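Local coordinates for protein agmatinase (Deinococcus radiodurans, PDB 1WOH) that probably hydrolyses agmatine to putrescine and urea as a manganese-dependent ureohydrolase of the arginase family, at residues 228-238 with 286-294. Sequence-based numbering, arbitrary orientation.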
ATOM      1  N   VAL A 228     -14.977  -2.713  23.737  1.00  7.85           N
ATOM      2  CA  VAL A 228     -14.586  -1.606  22.883  1.00  8.02           C
ATOM      3  C   VAL A 228     -14.470  -2.029  21.427  1.00  7.29           C
ATOM      4  O   VAL A 228     -13.567  -2.778  21.060  1.00 10.34           O
ATOM      5  CB  VAL A 228     -13.228  -1.006  23.315  1.00  8.81           C
ATOM      6  CG1 VAL A 228     -12.855   0.156  22.381  1.00 10.23           C
ATOM      7  CG2 VAL A 228     -13.312  -0.524  24.762  1.00  9.86           C
ATOM      8  N   ASP A 229     -15.414  -1.575  20.613  1.00  7.13           N
ATOM      9  CA  ASP A 229     -15.383  -1.842  19.179  1.00  7.53           C
ATOM     10  C   ASP A 229     -14.651  -0.607  18.639  1.00  7.57           C
ATOM     11  O   ASP A 229     -15.108   0.521  18.842  1.00  9.53           O
ATOM     12  CB  ASP A 229     -16.804  -1.899  18.617  1.00  9.48           C
ATOM     13  CG  ASP A 229     -16.835  -2.168  17.122  1.00 10.98           C
ATOM     14  OD1 ASP A 229     -15.874  -1.800  16.419  1.00 11.78           O
ATOM     15  OD2 ASP A 229     -17.838  -2.735  16.646  1.00 14.64           O
ATOM     16  N   VAL A 230     -13.520  -0.800  17.973  1.00  9.98           N
ATOM     17  CA  VAL A 230     -12.772   0.348  17.477  1.00  8.89           C
ATOM     18  C   VAL A 230     -13.545   1.242  16.512  1.00 10.46           C
ATOM     19  O   VAL A 230     -13.189   2.413  16.357  1.00  8.57           O
ATOM     20  CB  VAL A 230     -11.417  -0.080  16.825  1.00  8.74           C
ATOM     21  CG1 VAL A 230     -10.649  -0.989  17.773  1.00 10.61           C
ATOM     22  CG2 VAL A 230     -11.648  -0.778  15.495  1.00  9.82           C
ATOM     23  N   ASP A 231     -14.610   0.739  15.881  1.00  8.92           N
ATOM     24  CA  ASP A 231     -15.328   1.611  14.954  1.00  9.46           C
ATOM     25  C   ASP A 231     -16.151   2.657  15.699  1.00  8.20           C
ATOM     26  O   ASP A 231     -16.772   3.536  15.087  1.00  8.33           O
ATOM     27  CB  ASP A 231     -16.180   0.824  13.922  1.00 10.06           C
ATOM     28  CG  ASP A 231     -17.387   0.120  14.523  1.00 14.13           C
ATOM     29  OD1 ASP A 231     -17.870   0.523  15.596  1.00 12.58           O
ATOM     30  OD2 ASP A 231     -17.867  -0.842  13.879  1.00 15.64           O
ATOM     31  N   GLY A 232     -16.137   2.570  17.028  1.00  8.51           N
ATOM     32  CA  GLY A 232     -16.824   3.566  17.832  1.00  8.37           C
ATOM     33  C   GLY A 232     -16.052   4.872  17.674  1.00  8.30           C
ATOM     34  O   GLY A 232     -16.605   5.974  17.783  1.00 11.02           O
ATOM     35  N   PHE A 233     -14.755   4.746  17.403  1.00 10.30           N
ATOM     36  CA  PHE A 233     -13.899   5.910  17.208  1.00  9.53           C
ATOM     37  C   PHE A 233     -14.030   6.464  15.809  1.00  9.04           C
ATOM     38  O   PHE A 233     -14.316   5.737  14.869  1.00 10.16           O
ATOM     39  CB  PHE A 233     -12.434   5.556  17.470  1.00  7.68           C
ATOM     40  CG  PHE A 233     -12.154   5.243  18.904  1.00  8.97           C
ATOM     41  CD1 PHE A 233     -12.182   3.933  19.365  1.00  8.55           C
ATOM     42  CD2 PHE A 233     -11.949   6.274  19.812  1.00  8.50           C
ATOM     43  CE1 PHE A 233     -12.016   3.659  20.717  1.00 11.33           C
ATOM     44  CE2 PHE A 233     -11.782   6.008  21.167  1.00  7.31           C
ATOM     45  CZ  PHE A 233     -11.818   4.699  21.620  1.00 10.81           C
ATOM     46  N   ASP A 234     -13.811   7.766  15.673  1.00  7.20           N
ATOM     47  CA  ASP A 234     -13.892   8.398  14.369  1.00  9.05           C
ATOM     48  C   ASP A 234     -12.902   7.699  13.433  1.00  8.07           C
ATOM     49  O   ASP A 234     -11.775   7.394  13.825  1.00  8.66           O
ATOM     50  CB  ASP A 234     -13.543   9.885  14.489  1.00  9.15           C
ATOM     51  CG  ASP A 234     -13.931  10.673  13.254  1.00 13.18           C
ATOM     52  OD1 ASP A 234     -13.243  10.547  12.224  1.00 14.15           O
ATOM     53  OD2 ASP A 234     -14.936  11.406  13.314  1.00 14.65           O
ATOM     54  N   PRO A 235     -13.319   7.429  12.186  1.00  6.95           N
ATOM     55  CA  PRO A 235     -12.484   6.763  11.175  1.00  8.56           C
ATOM     56  C   PRO A 235     -11.218   7.542  10.807  1.00  8.00           C
ATOM     57  O   PRO A 235     -10.253   6.966  10.292  1.00  8.92           O
ATOM     58  CB  PRO A 235     -13.429   6.621   9.977  1.00  8.31           C
ATOM     59  CG  PRO A 235     -14.771   6.634  10.572  1.00 13.44           C
ATOM     60  CD  PRO A 235     -14.682   7.651  11.678  1.00 10.24           C
ATOM     61  N   ALA A 236     -11.217   8.852  11.050  1.00  8.07           N
ATOM     62  CA  ALA A 236     -10.035   9.648  10.746  1.00  8.32           C
ATOM     63  C   ALA A 236      -8.959   9.257  11.751  1.00  9.71           C
ATOM     64  O   ALA A 236      -7.775   9.253  11.437  1.00 10.54           O
ATOM     65  CB  ALA A 236     -10.349  11.143  10.857  1.00  9.28           C
ATOM     66  N   VAL A 237      -9.393   8.907  12.958  1.00  9.10           N
ATOM     67  CA  VAL A 237      -8.472   8.512  14.018  1.00 10.57           C
ATOM     68  C   VAL A 237      -8.085   7.038  13.901  1.00 10.14           C
ATOM     69  O   VAL A 237      -6.902   6.702  13.889  1.00 10.66           O
ATOM     70  CB  VAL A 237      -9.100   8.764  15.399  1.00 11.15           C
ATOM     71  CG1 VAL A 237      -8.135   8.356  16.501  1.00 11.65           C
ATOM     72  CG2 VAL A 237      -9.471  10.245  15.525  1.00 11.15           C
ATOM     73  N   ILE A 238      -9.093   6.171  13.818  1.00  9.55           N
ATOM     74  CA  ILE A 238      -8.890   4.728  13.697  1.00  6.19           C
ATOM     75  C   ILE A 238      -9.552   4.224  12.402  1.00  6.95           C
ATOM     76  O   ILE A 238     -10.673   3.718  12.427  1.00  6.93           O
ATOM     77  CB  ILE A 238      -9.541   3.985  14.888  1.00  8.67           C
ATOM     78  CG1 ILE A 238      -9.076   4.604  16.211  1.00  9.93           C
ATOM     79  CG2 ILE A 238      -9.199   2.498  14.824  1.00  9.68           C
ATOM     80  CD1 ILE A 238      -7.563   4.501  16.459  1.00  8.29           C
ATOM     81  N   GLU A 286      -3.601   0.299  15.174  1.00  7.83           N
ATOM     82  CA  GLU A 286      -3.195  -0.650  16.208  1.00  9.90           C
ATOM     83  C   GLU A 286      -2.361   0.015  17.294  1.00 10.85           C
ATOM     84  O   GLU A 286      -2.429  -0.372  18.463  1.00 10.38           O
ATOM     85  CB  GLU A 286      -2.431  -1.847  15.616  1.00 11.69           C
ATOM     86  CG  GLU A 286      -1.231  -1.512  14.748  1.00 16.56           C
ATOM     87  CD  GLU A 286      -1.565  -1.558  13.267  1.00 20.77           C
ATOM     88  OE1 GLU A 286      -0.768  -2.144  12.505  1.00 21.20           O
ATOM     89  OE2 GLU A 286      -2.618  -1.008  12.866  1.00 22.22           O
ATOM     90  N   LEU A 287      -1.578   1.019  16.917  1.00 10.03           N
ATOM     91  CA  LEU A 287      -0.761   1.720  17.898  1.00 11.02           C
ATOM     92  C   LEU A 287      -1.646   2.432  18.913  1.00 10.40           C
ATOM     93  O   LEU A 287      -1.456   2.282  20.125  1.00 10.92           O
ATOM     94  CB  LEU A 287       0.168   2.713  17.194  1.00 12.19           C
ATOM     95  CG  LEU A 287       1.357   2.012  16.522  1.00 10.98           C
ATOM     96  CD1 LEU A 287       2.122   2.978  15.629  1.00 10.46           C
ATOM     97  CD2 LEU A 287       2.268   1.441  17.610  1.00 13.50           C
ATOM     98  N   LEU A 288      -2.628   3.183  18.421  1.00  8.68           N
ATOM     99  CA  LEU A 288      -3.543   3.899  19.288  1.00  9.08           C
ATOM    100  C   LEU A 288      -4.439   2.985  20.109  1.00 10.02           C
ATOM    101  O   LEU A 288      -4.701   3.266  21.276  1.00 11.07           O
ATOM    102  CB  LEU A 288      -4.415   4.861  18.480  1.00 10.01           C
ATOM    103  CG  LEU A 288      -3.860   6.285  18.374  1.00 12.01           C
ATOM    104  CD1 LEU A 288      -2.460   6.250  17.776  1.00 13.03           C
ATOM    105  CD2 LEU A 288      -4.798   7.146  17.541  1.00 11.70           C
ATOM    106  N   MET A 289      -4.916   1.897  19.511  1.00  7.58           N
ATOM    107  CA  MET A 289      -5.786   0.988  20.251  1.00  9.19           C
ATOM    108  C   MET A 289      -5.056   0.163  21.308  1.00 10.48           C
ATOM    109  O   MET A 289      -5.649  -0.226  22.316  1.00 11.62           O
ATOM    110  CB  MET A 289      -6.556   0.089  19.287  1.00 10.75           C
ATOM    111  CG  MET A 289      -7.614   0.839  18.484  1.00 12.39           C
ATOM    112  SD  MET A 289      -8.932   1.656  19.465  1.00 10.05           S
ATOM    113  CE  MET A 289      -8.804   0.812  21.032  1.00 23.00           C
ATOM    114  N   ALA A 290      -3.774  -0.115  21.091  1.00 10.08           N
ATOM    115  CA  ALA A 290      -3.005  -0.848  22.091  1.00 11.62           C
ATOM    116  C   ALA A 290      -2.826   0.103  23.279  1.00 13.61           C
ATOM    117  O   ALA A 290      -2.898  -0.310  24.442  1.00 12.68           O
ATOM    118  CB  ALA A 290      -1.648  -1.252  21.535  1.00 13.40           C
ATOM    119  N   ARG A 291      -2.598   1.382  22.983  1.00 12.99           N
ATOM    120  CA  ARG A 291      -2.428   2.363  24.048  1.00 13.03           C
ATOM    121  C   ARG A 291      -3.729   2.522  24.827  1.00 12.61           C
ATOM    122  O   ARG A 291      -3.720   2.663  26.050  1.00 11.60           O
ATOM    123  CB  ARG A 291      -2.010   3.726  23.491  1.00 15.57           C
ATOM    124  CG  ARG A 291      -1.774   4.727  24.614  1.00 17.20           C
ATOM    125  CD  ARG A 291      -1.667   6.158  24.145  1.00 21.49           C
ATOM    126  NE  ARG A 291      -2.324   7.035  25.110  1.00 21.66           N
ATOM    127  CZ  ARG A 291      -2.103   8.340  25.218  1.00 21.62           C
ATOM    128  NH1 ARG A 291      -1.227   8.937  24.423  1.00 22.67           N
ATOM    129  NH2 ARG A 291      -2.780   9.047  26.112  1.00 22.11           N
ATOM    130  N   LEU A 292      -4.853   2.509  24.119  1.00 10.19           N
ATOM    131  CA  LEU A 292      -6.141   2.649  24.782  1.00 10.89           C
ATOM    132  C   LEU A 292      -6.309   1.544  25.817  1.00 10.17           C
ATOM    133  O   LEU A 292      -6.785   1.787  26.926  1.00 11.26           O
ATOM    134  CB  LEU A 292      -7.303   2.563  23.774  1.00  9.61           C
ATOM    135  CG  LEU A 292      -8.657   2.922  24.398  1.00  8.83           C
ATOM    136  CD1 LEU A 292      -8.860   4.431  24.290  1.00 11.73           C
ATOM    137  CD2 LEU A 292      -9.801   2.221  23.678  1.00  9.20           C
ATOM    138  N   VAL A 293      -5.927   0.321  25.456  1.00 10.77           N
ATOM    139  CA  VAL A 293      -6.062  -0.792  26.390  1.00 10.64           C
ATOM    140  C   VAL A 293      -5.174  -0.548  27.602  1.00 13.60           C
ATOM    141  O   VAL A 293      -5.620  -0.694  28.747  1.00 12.38           O
ATOM    142  CB  VAL A 293      -5.676  -2.143  25.741  1.00 11.29           C
ATOM    143  CG1 VAL A 293      -5.660  -3.242  26.797  1.00 13.29           C
ATOM    144  CG2 VAL A 293      -6.684  -2.505  24.642  1.00 11.94           C
ATOM    145  N   MET A 294      -3.927  -0.156  27.355  1.00 11.55           N
ATOM    146  CA  MET A 294      -2.999   0.090  28.454  1.00 13.56           C
ATOM    147  C   MET A 294      -3.426   1.272  29.320  1.00 12.45           C
ATOM    148  O   MET A 294      -3.301   1.219  30.547  1.00 15.49           O
ATOM    149  CB  MET A 294      -1.571   0.326  27.929  1.00 13.20           C
ATOM    150  CG  MET A 294      -0.903  -0.905  27.307  1.00 15.51           C
ATOM    151  SD  MET A 294      -1.078  -2.424  28.259  1.00 19.40           S
ATOM    152  CE  MET A 294      -0.069  -2.022  29.738  1.00 17.63           C
TER
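Met-289 projects from helix 284-302 into the 3-10 turn and loop that follow strand 223-229, where its SD lies 3.6 Å from CG1 of Val-230 and 4.6 Å from the Phe-233 ring centroid. The latter, 43° off the ring normal, is an oblique Met-aromatic contact. Bends at chi2 and chi3 fold the thioether back so that CG, SD and CE all border Val-230 CG1. One turn on, Leu-292 brings CD2 within 3.8 Å of Phe-233 CZ and meets Val-228 CG1 tip to tip at 3.9 Å. At the other end, Val-237 crosses Leu-288 at about a right angle, CG1 3.7 Å from CD2, while Ile-238 CD1 lies 3.8 Å from Leu-288 CB. Replacing Phe-233 with alanine would probably open a gap beside Met-289 SD and Leu-292 CD2, leaving the thioether freer to turn. Further out, Leu-272 of strand 266-273 touches Val-228, Val-230 and Met-289. Asp-229 and Asp-231, both manganese ligands, though no metal is bound to this chain, alternate with these valines; Asp-229 OD1 accepts from Asp-231 N (2.9 Å, 166°) in an Asx turn. No hydrogen bond crosses, so apolar packing and one Met-aromatic contact join the helix to this metal-binding strand end of the arginase fold.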